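Long-range contacts in predicted metal-dependent phosphohydrolase (Magnetospirillum magnetotacticum MS-1, PDB 3KH1), which probably acts as a metal-dependent phosphohydrolase of the HD-domain superfamily, possibly a 5'-deoxynucleotidase: residues R28-T33 with L143-H148; M51-A56 with V63-V68. All coordinates share one frame; numbering follows the deposited sequence. Where two conformers were deposited one is given.

Contact 1: residues R28-T33 with L143-H148; sequences RQTLLT and LQPLLH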
ATOM      1  N   ARG A  28     -10.714  -6.102   7.841  1.00 10.08           N
ATOM      2  CA  ARG A  28     -11.871  -5.235   7.727  1.00 10.34           C
ATOM      3  C   ARG A  28     -13.118  -6.071   7.433  1.00 10.03           C
ATOM      4  O   ARG A  28     -13.034  -7.274   7.167  1.00 11.49           O
ATOM      5  CB  ARG A  28     -11.640  -4.265   6.568  1.00  9.12           C
ATOM      6  CG  ARG A  28     -10.503  -3.315   6.825  1.00 10.96           C
ATOM      7  CD  ARG A  28     -10.020  -2.557   5.621  1.00 10.73           C
ATOM      8  NE  ARG A  28     -11.099  -1.949   4.893  1.00 14.74           N
ATOM      9  CZ  ARG A  28     -11.726  -0.825   5.119  1.00 15.75           C
ATOM     10  NH1 ARG A  28     -11.264   0.013   6.013  1.00 16.23           N
ATOM     11  NH2 ARG A  28     -12.764  -0.483   4.319  1.00 20.30           N
ATOM     12  N   GLN A  29     -14.286  -5.431   7.406  1.00  9.67           N
ATOM     13  CA  GLN A  29     -15.516  -6.116   6.952  1.00  9.71           C
ATOM     14  C   GLN A  29     -15.770  -6.017   5.450  1.00  9.58           C
ATOM     15  O   GLN A  29     -16.551  -6.810   4.902  1.00 10.60           O
ATOM     16  CB  GLN A  29     -16.737  -5.578   7.700  1.00 10.24           C
ATOM     17  CG  GLN A  29     -16.710  -5.950   9.141  1.00 11.14           C
ATOM     18  CD  GLN A  29     -16.696  -7.458   9.316  1.00 12.32           C
ATOM     19  OE1 GLN A  29     -17.635  -8.151   8.884  1.00 13.27           O
ATOM     20  NE2 GLN A  29     -15.634  -7.982   9.954  1.00 13.73           N
ATOM     21  N   THR A  30     -15.110  -5.097   4.768  1.00  9.62           N
ATOM     22  CA  THR A  30     -15.126  -4.999   3.323  1.00  9.83           C
ATOM     23  C   THR A  30     -14.617  -6.276   2.733  1.00  9.65           C
ATOM     24  O   THR A  30     -13.632  -6.787   3.176  1.00 10.78           O
ATOM     25  CB  THR A  30     -14.207  -3.824   2.881  1.00 10.92           C
ATOM     26  OG1 THR A  30     -14.577  -2.600   3.581  1.00 13.78           O
ATOM     27  CG2 THR A  30     -14.185  -3.677   1.370  1.00 12.33           C
ATOM     28  N   LEU A  31     -15.320  -6.792   1.741  1.00  9.17           N
ATOM     29  CA  LEU A  31     -14.865  -7.959   0.992  1.00  9.19           C
ATOM     30  C   LEU A  31     -14.105  -7.537  -0.238  1.00  9.13           C
ATOM     31  O   LEU A  31     -14.363  -6.496  -0.816  1.00  9.64           O
ATOM     32  CB  LEU A  31     -16.031  -8.856   0.581  1.00 10.22           C
ATOM     33  CG  LEU A  31     -16.965  -9.334   1.697  1.00  9.83           C
ATOM     34  CD1 LEU A  31     -18.085 -10.232   1.118  1.00 11.78           C
ATOM     35  CD2 LEU A  31     -16.187 -10.063   2.768  1.00 12.98           C
ATOM     36  N   LEU A  32     -13.151  -8.361  -0.639  1.00  8.78           N
ATOM     37  CA  LEU A  32     -12.657  -8.249  -2.013  1.00  9.25           C
ATOM     38  C   LEU A  32     -13.848  -8.296  -2.989  1.00  8.81           C
ATOM     39  O   LEU A  32     -14.900  -8.850  -2.713  1.00  9.62           O
ATOM     40  CB  LEU A  32     -11.679  -9.385  -2.327  1.00  9.65           C
ATOM     41  CG  LEU A  32     -10.212  -9.160  -1.913  1.00 12.99           C
ATOM     42  CD1 LEU A  32      -9.974  -8.556  -0.586  1.00 15.46           C
ATOM     43  CD2 LEU A  32      -9.350 -10.355  -2.271  1.00 11.74           C
ATOM     44  N   THR A  33     -13.615  -7.735  -4.174  1.00  9.46           N
ATOM     45  CA  THR A  33     -14.685  -7.581  -5.179  1.00  8.86           C
ATOM     46  C   THR A  33     -15.291  -8.886  -5.662  1.00 10.42           C
ATOM     47  O   THR A  33     -16.446  -8.880  -6.131  1.00 12.19           O
ATOM     48  CB  THR A  33     -14.227  -6.700  -6.363  1.00  9.92           C
ATOM     49  OG1 THR A  33     -13.093  -7.340  -6.969  1.00 10.69           O
ATOM     50  CG2 THR A  33     -13.920  -5.284  -5.951  1.00  9.97           C
ATOM     51  N   LEU A 143     -15.016   6.259  -0.286  1.00 11.04           N
ATOM     52  CA  LEU A 143     -15.546   5.819  -1.593  1.00 10.14           C
ATOM     53  C   LEU A 143     -15.280   4.359  -1.844  1.00  9.62           C
ATOM     54  O   LEU A 143     -16.128   3.626  -2.366  1.00 10.20           O
ATOM     55  CB  LEU A 143     -14.864   6.640  -2.669  1.00 10.48           C
ATOM     56  CG  LEU A 143     -15.186   6.298  -4.131  1.00 10.40           C
ATOM     57  CD1 LEU A 143     -16.699   6.417  -4.434  1.00 13.81           C
ATOM     58  CD2 LEU A 143     -14.388   7.171  -5.116  1.00 12.94           C
ATOM     59  N   GLN A 144     -14.068   3.930  -1.518  1.00 10.37           N
ATOM     60  CA  GLN A 144     -13.664   2.581  -1.886  1.00 10.56           C
ATOM     61  C   GLN A 144     -14.586   1.456  -1.356  1.00  9.57           C
ATOM     62  O   GLN A 144     -14.912   0.522  -2.122  1.00 10.09           O
ATOM     63  CB  GLN A 144     -12.188   2.350  -1.577  1.00  9.87           C
ATOM     64  CG  GLN A 144     -11.600   0.986  -1.989  1.00 10.82           C
ATOM     65  CD  GLN A 144     -11.604  -0.035  -0.892  1.00 10.50           C
ATOM     66  OE1 GLN A 144     -12.248   0.125   0.164  1.00 11.32           O
ATOM     67  NE2 GLN A 144     -10.783  -1.093  -1.095  1.00 11.19           N
ATOM     68  N   PRO A 145     -15.035   1.518  -0.096  1.00  9.34           N
ATOM     69  CA  PRO A 145     -15.922   0.459   0.366  1.00 10.04           C
ATOM     70  C   PRO A 145     -17.256   0.440  -0.375  1.00  9.66           C
ATOM     71  O   PRO A 145     -17.892  -0.606  -0.465  1.00 11.05           O
ATOM     72  CB  PRO A 145     -16.088   0.709   1.869  1.00 11.26           C
ATOM     73  CG  PRO A 145     -14.995   1.603   2.184  1.00 14.79           C
ATOM     74  CD  PRO A 145     -14.549   2.351   1.018  1.00 10.80           C
ATOM     75  N   LEU A 146     -17.718   1.595  -0.822  1.00  9.71           N
ATOM     76  CA  LEU A 146     -18.934   1.667  -1.649  1.00 10.84           C
ATOM     77  C   LEU A 146     -18.749   0.929  -2.962  1.00  9.83           C
ATOM     78  O   LEU A 146     -19.607   0.139  -3.400  1.00 10.76           O
ATOM     79  CB  LEU A 146     -19.366   3.107  -1.888  1.00 11.07           C
ATOM     80  CG  LEU A 146     -19.600   3.957  -0.648  1.00 13.25           C
ATOM     81  CD1 LEU A 146     -20.007   5.398  -1.066  1.00 16.16           C
ATOM     82  CD2 LEU A 146     -20.594   3.359   0.314  1.00 15.29           C
ATOM     83  N   LEU A 147     -17.593   1.163  -3.583  1.00  9.81           N
ATOM     84  CA  LEU A 147     -17.226   0.419  -4.787  1.00 10.82           C
ATOM     85  C   LEU A 147     -17.269  -1.065  -4.546  1.00 10.44           C
ATOM     86  O   LEU A 147     -17.810  -1.835  -5.365  1.00 10.86           O
ATOM     87  CB  LEU A 147     -15.838   0.831  -5.279  1.00 10.74           C
ATOM     88  CG  LEU A 147     -15.598   2.297  -5.686  1.00 10.52           C
ATOM     89  CD1 LEU A 147     -14.148   2.526  -6.103  1.00 12.59           C
ATOM     90  CD2 LEU A 147     -16.483   2.727  -6.805  1.00 14.55           C
ATOM     91  N   HIS A 148     -16.704  -1.490  -3.431  1.00  9.59           N
ATOM     92  CA  HIS A 148     -16.645  -2.940  -3.149  1.00  9.42           C
ATOM     93  C   HIS A 148     -18.007  -3.525  -2.814  1.00 10.07           C
ATOM     94  O   HIS A 148     -18.344  -4.600  -3.315  1.00 10.90           O
ATOM     95  CB  HIS A 148     -15.654  -3.218  -2.033  1.00  9.05           C
ATOM     96  CG  HIS A 148     -14.236  -3.254  -2.504  1.00  8.70           C
ATOM     97  ND1 HIS A 148     -13.428  -4.320  -2.263  1.00 10.50           N
ATOM     98  CD2 HIS A 148     -13.499  -2.370  -3.239  1.00  9.84           C
ATOM     99  CE1 HIS A 148     -12.260  -4.112  -2.852  1.00  9.44           C
ATOM    100  NE2 HIS A 148     -12.272  -2.942  -3.462  1.00 10.05           N
TER
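T33 lays its methyl over one face of the H148 imidazole: CG2 stands 3.7 Å from the ring centroid, a CH-pi contact over the centre. With OG1 between the backbone N and the carbonyl carbon (chi1 60°), CG2 lies anti to that carbon, and OG1 hydrogen-bonds D21 of the second subunit. At the ring edge, H148 ND1 donates to L31 O over 2.8 Å, nearly straight at 171°, the oxygen lying in the ring plane. Methyl over a face and bond at the edge together restrict how the ring can turn, and the H47 ring meets it from helix 41-54, the planes at about 70°. An alanine at H148 would probably leave L31 O without this donor and the T33 methyl without the ring beneath it. T30 CG2 packs on H148 CB at 3.7 Å. Beyond it, R28 NH2 meets P145 CG at 3.7 Å and makes a weak hydrogen bond to T30 OG1, while R28 NE forms a salt bridge with E39, which also accepts from Q144 NE2. Beside a bound calcium ion, about 3 Å from the nearest T30 side-chain atom, the contact joins short strand 30-31, next to strand 38-40, to helix 132-151 of the HD domain, with helix 41-54 touching R28 and Q144.

Contact 2: residues M51-A56 with V63-V68; sequences MAFLLA and VQIGRV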
HETATM    1  N   MSE A  51      -5.512   4.995  -5.593  1.00  9.62           N
HETATM    2  CA  MSE A  51      -6.635   5.839  -6.023  1.00  9.84           C
HETATM    3  C   MSE A  51      -6.321   7.332  -5.899  1.00 10.19           C
HETATM    4  O   MSE A  51      -6.770   8.115  -6.719  1.00 11.08           O
HETATM    5  CB  MSE A  51      -7.891   5.553  -5.195  1.00 10.06           C
HETATM    6  CG  MSE A  51      -8.545   4.220  -5.506  1.00 10.39           C
HETATM    7 SE   MSE A  51      -9.880   3.656  -4.243  0.75  7.85          SE
HETATM    8  CE  MSE A  51     -11.259   5.037  -4.579  1.00 13.18           C
ATOM      9  N   ALA A  52      -5.580   7.749  -4.870  1.00  9.85           N
ATOM     10  CA  ALA A  52      -5.199   9.156  -4.726  1.00  9.78           C
ATOM     11  C   ALA A  52      -4.492   9.651  -5.987  1.00 10.98           C
ATOM     12  O   ALA A  52      -4.792  10.716  -6.473  1.00 11.78           O
ATOM     13  CB  ALA A  52      -4.337   9.357  -3.456  1.00 10.41           C
ATOM     14  N   PHE A  53      -3.525   8.880  -6.471  1.00 10.27           N
ATOM     15  CA  PHE A  53      -2.807   9.272  -7.656  1.00 10.05           C
ATOM     16  C   PHE A  53      -3.698   9.211  -8.888  1.00 10.25           C
ATOM     17  O   PHE A  53      -3.701  10.110  -9.706  1.00 12.48           O
ATOM     18  CB  PHE A  53      -1.556   8.395  -7.835  1.00 10.63           C
ATOM     19  CG  PHE A  53      -0.468   8.706  -6.871  1.00 10.13           C
ATOM     20  CD1 PHE A  53       0.201   9.927  -6.922  1.00 10.58           C
ATOM     21  CD2 PHE A  53      -0.111   7.786  -5.919  1.00 10.49           C
ATOM     22  CE1 PHE A  53       1.205  10.198  -6.024  1.00 11.35           C
ATOM     23  CE2 PHE A  53       0.936   8.027  -5.013  1.00 10.30           C
ATOM     24  CZ  PHE A  53       1.589   9.237  -5.040  1.00 10.60           C
ATOM     25  N   LEU A  54      -4.477   8.153  -9.038  1.00 11.09           N
ATOM     26  CA  LEU A  54      -5.327   7.981 -10.214  1.00 10.92           C
ATOM     27  C   LEU A  54      -6.415   9.044 -10.331  1.00 11.15           C
ATOM     28  O   LEU A  54      -6.756   9.463 -11.426  1.00 13.14           O
ATOM     29  CB  LEU A  54      -5.997   6.610 -10.186  1.00 10.89           C
ATOM     30  CG  LEU A  54      -5.133   5.375 -10.357  1.00 11.96           C
ATOM     31  CD1 LEU A  54      -5.867   4.082  -9.934  1.00 12.36           C
ATOM     32  CD2 LEU A  54      -4.563   5.231 -11.776  1.00 13.87           C
ATOM     33  N   LEU A  55      -6.919   9.461  -9.177  1.00 12.00           N
ATOM     34  CA  LEU A  55      -8.100  10.339  -9.096  1.00 12.30           C
ATOM     35  C   LEU A  55      -7.714  11.754  -8.691  1.00 13.77           C
ATOM     36  O   LEU A  55      -8.571  12.550  -8.329  1.00 13.69           O
ATOM     37  CB  LEU A  55      -9.128   9.732  -8.124  1.00 12.08           C
ATOM     38  CG  LEU A  55      -9.683   8.355  -8.554  1.00 13.02           C
ATOM     39  CD1 LEU A  55     -10.639   7.831  -7.508  1.00 13.34           C
ATOM     40  CD2 LEU A  55     -10.380   8.399  -9.949  1.00 14.24           C
ATOM     41  N   ALA A  56      -6.429  12.073  -8.805  1.00 14.55           N
ATOM     42  CA  ALA A  56      -5.868  13.373  -8.369  1.00 15.44           C
ATOM     43  C   ALA A  56      -6.605  14.550  -8.989  1.00 16.28           C
ATOM     44  O   ALA A  56      -6.750  15.593  -8.372  1.00 16.85           O
ATOM     45  CB  ALA A  56      -4.361  13.468  -8.748  1.00 16.73           C
ATOM     46  N   VAL A  63      -4.593  20.579  -2.625  1.00 19.07           N
ATOM     47  CA  VAL A  63      -4.137  19.264  -2.159  0.50 16.50           C
ATOM     48  C   VAL A  63      -2.746  18.885  -2.711  1.00 14.78           C
ATOM     49  O   VAL A  63      -2.455  19.103  -3.893  1.00 16.11           O
ATOM     50  CB  VAL A  63      -5.180  18.194  -2.453  0.50 15.95           C
ATOM     51  CG1 VAL A  63      -4.625  16.820  -2.224  0.50 13.76           C
ATOM     52  CG2 VAL A  63      -6.405  18.412  -1.550  0.50 15.84           C
ATOM     53  N   GLN A  64      -1.877  18.333  -1.841  1.00 14.11           N
ATOM     54  CA  GLN A  64      -0.602  17.784  -2.262  1.00 13.15           C
ATOM     55  C   GLN A  64      -0.801  16.276  -2.343  1.00 12.78           C
ATOM     56  O   GLN A  64      -0.919  15.583  -1.328  1.00 12.43           O
ATOM     57  CB  GLN A  64       0.482  18.124  -1.250  1.00 12.79           C
ATOM     58  CG  GLN A  64       0.832  19.613  -1.201  1.00 13.75           C
ATOM     59  CD  GLN A  64       2.153  19.832  -0.510  1.00 15.24           C
ATOM     60  OE1 GLN A  64       3.221  19.680  -1.122  1.00 14.98           O
ATOM     61  NE2 GLN A  64       2.109  20.077   0.795  1.00 16.99           N
ATOM     62  N   ILE A  65      -0.908  15.767  -3.563  1.00 11.33           N
ATOM     63  CA  ILE A  65      -1.312  14.387  -3.766  0.60 11.02           C
ATOM     64  C   ILE A  65      -0.308  13.382  -3.166  1.00 11.50           C
ATOM     65  O   ILE A  65      -0.709  12.364  -2.649  1.00 10.70           O
ATOM     66  CB  ILE A  65      -1.586  14.109  -5.266  0.60 10.97           C
ATOM     67  CG1 ILE A  65      -2.842  14.883  -5.734  0.60 11.79           C
ATOM     68  CG2 ILE A  65      -1.621  12.597  -5.577  0.60 10.54           C
ATOM     69  CD1 ILE A  65      -4.159  14.362  -5.159  0.60 10.99           C
ATOM     70  N   GLY A  66       0.985  13.650  -3.237  1.00 11.70           N
ATOM     71  CA  GLY A  66       1.967  12.770  -2.632  1.00 11.32           C
ATOM     72  C   GLY A  66       1.821  12.695  -1.122  1.00 11.92           C
ATOM     73  O   GLY A  66       2.032  11.651  -0.505  1.00 11.38           O
ATOM     74  N   ARG A  67       1.451  13.826  -0.527  1.00 10.89           N
ATOM     75  CA  ARG A  67       1.200  13.881   0.892  1.00 11.62           C
ATOM     76  C   ARG A  67      -0.075  13.138   1.271  1.00 11.27           C
ATOM     77  O   ARG A  67      -0.092  12.430   2.285  1.00 11.59           O
ATOM     78  CB  ARG A  67       1.185  15.329   1.357  1.00 11.77           C
ATOM     79  CG  ARG A  67       1.063  15.513   2.853  1.00 12.54           C
ATOM     80  CD  ARG A  67       1.395  16.952   3.280  1.00 12.89           C
ATOM     81  NE  ARG A  67       1.456  17.126   4.723  1.00 14.60           N
ATOM     82  CZ  ARG A  67       0.383  17.243   5.484  1.00 16.59           C
ATOM     83  NH1 ARG A  67      -0.841  17.201   4.937  1.00 16.23           N
ATOM     84  NH2 ARG A  67       0.549  17.390   6.780  1.00 15.46           N
ATOM     85  N   VAL A  68      -1.111  13.278   0.463  1.00 10.09           N
ATOM     86  CA  VAL A  68      -2.319  12.453   0.621  1.00 10.90           C
ATOM     87  C   VAL A  68      -1.961  10.965   0.575  1.00 10.00           C
ATOM     88  O   VAL A  68      -2.425  10.172   1.416  1.00  9.90           O
ATOM     89  CB  VAL A  68      -3.386  12.810  -0.440  1.00 11.62           C
ATOM     90  CG1 VAL A  68      -4.518  11.765  -0.468  1.00 12.47           C
ATOM     91  CG2 VAL A  68      -3.944  14.231  -0.145  1.00 12.88           C
TER
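I65, in the conformer described, touches F53 and A56 with separate branches. Its CG2 methyl comes to 3.5 Å from F53 CD1 and 3.7 Å from F53 CE1, oblique to the ring, as the two side chains run past each other in opposite directions. The other branch goes to A56, whose CB lies 3.7 Å from both I65 CG1 and I65 CD1. This division follows from chi1 of -68°, which sets CG1 beside the backbone N and CG2 anti to it. One turn further on, V68 CG1 meets A52 CB at 3.8 Å. The ring tip of F53 reaches the G66 backbone, CZ to CA 4.3 Å. In the next shell, Q64 occupies the N-cap position of helix 65-74, its backbone N hydrogen-bonding D133, and R67 makes salt bridges to D133 and E125. Helix 132-151 also meets the pair through L140 on A52 and F136 on I65, while R70 of the second subunit packs on F53. This is packing of consecutive helices in the mainly helical HD domain: the end of helix 41-54, the turn after it and the start of helix 65-74 meet almost wholly through apolar groups, without a hydrogen bond, so the contact should depend mainly on close packing rather than directional bonds.

Contact 2 is nested within the chain loop that contact 1 closes, and their centres lie 20 Å apart. They meet at M51, a selenomethionine, whose SE packs on Q144 CB at 3.8 Å and whose CE reaches L143 CD2. Helix 132-151 is common to both, as a partner in contact 1 and a neighbour in contact 2; helix 41-54 has the converse roles. Contact 1 is the more buried, and it joins a strand and the loop after it to a helix by one hydrogen bond and methyl packing, with T30 near the calcium ion. Contact 2 is partly buried, joins two helices successive in the chain and is essentially apolar, with no hydrogen bond across. The second subunit touches both.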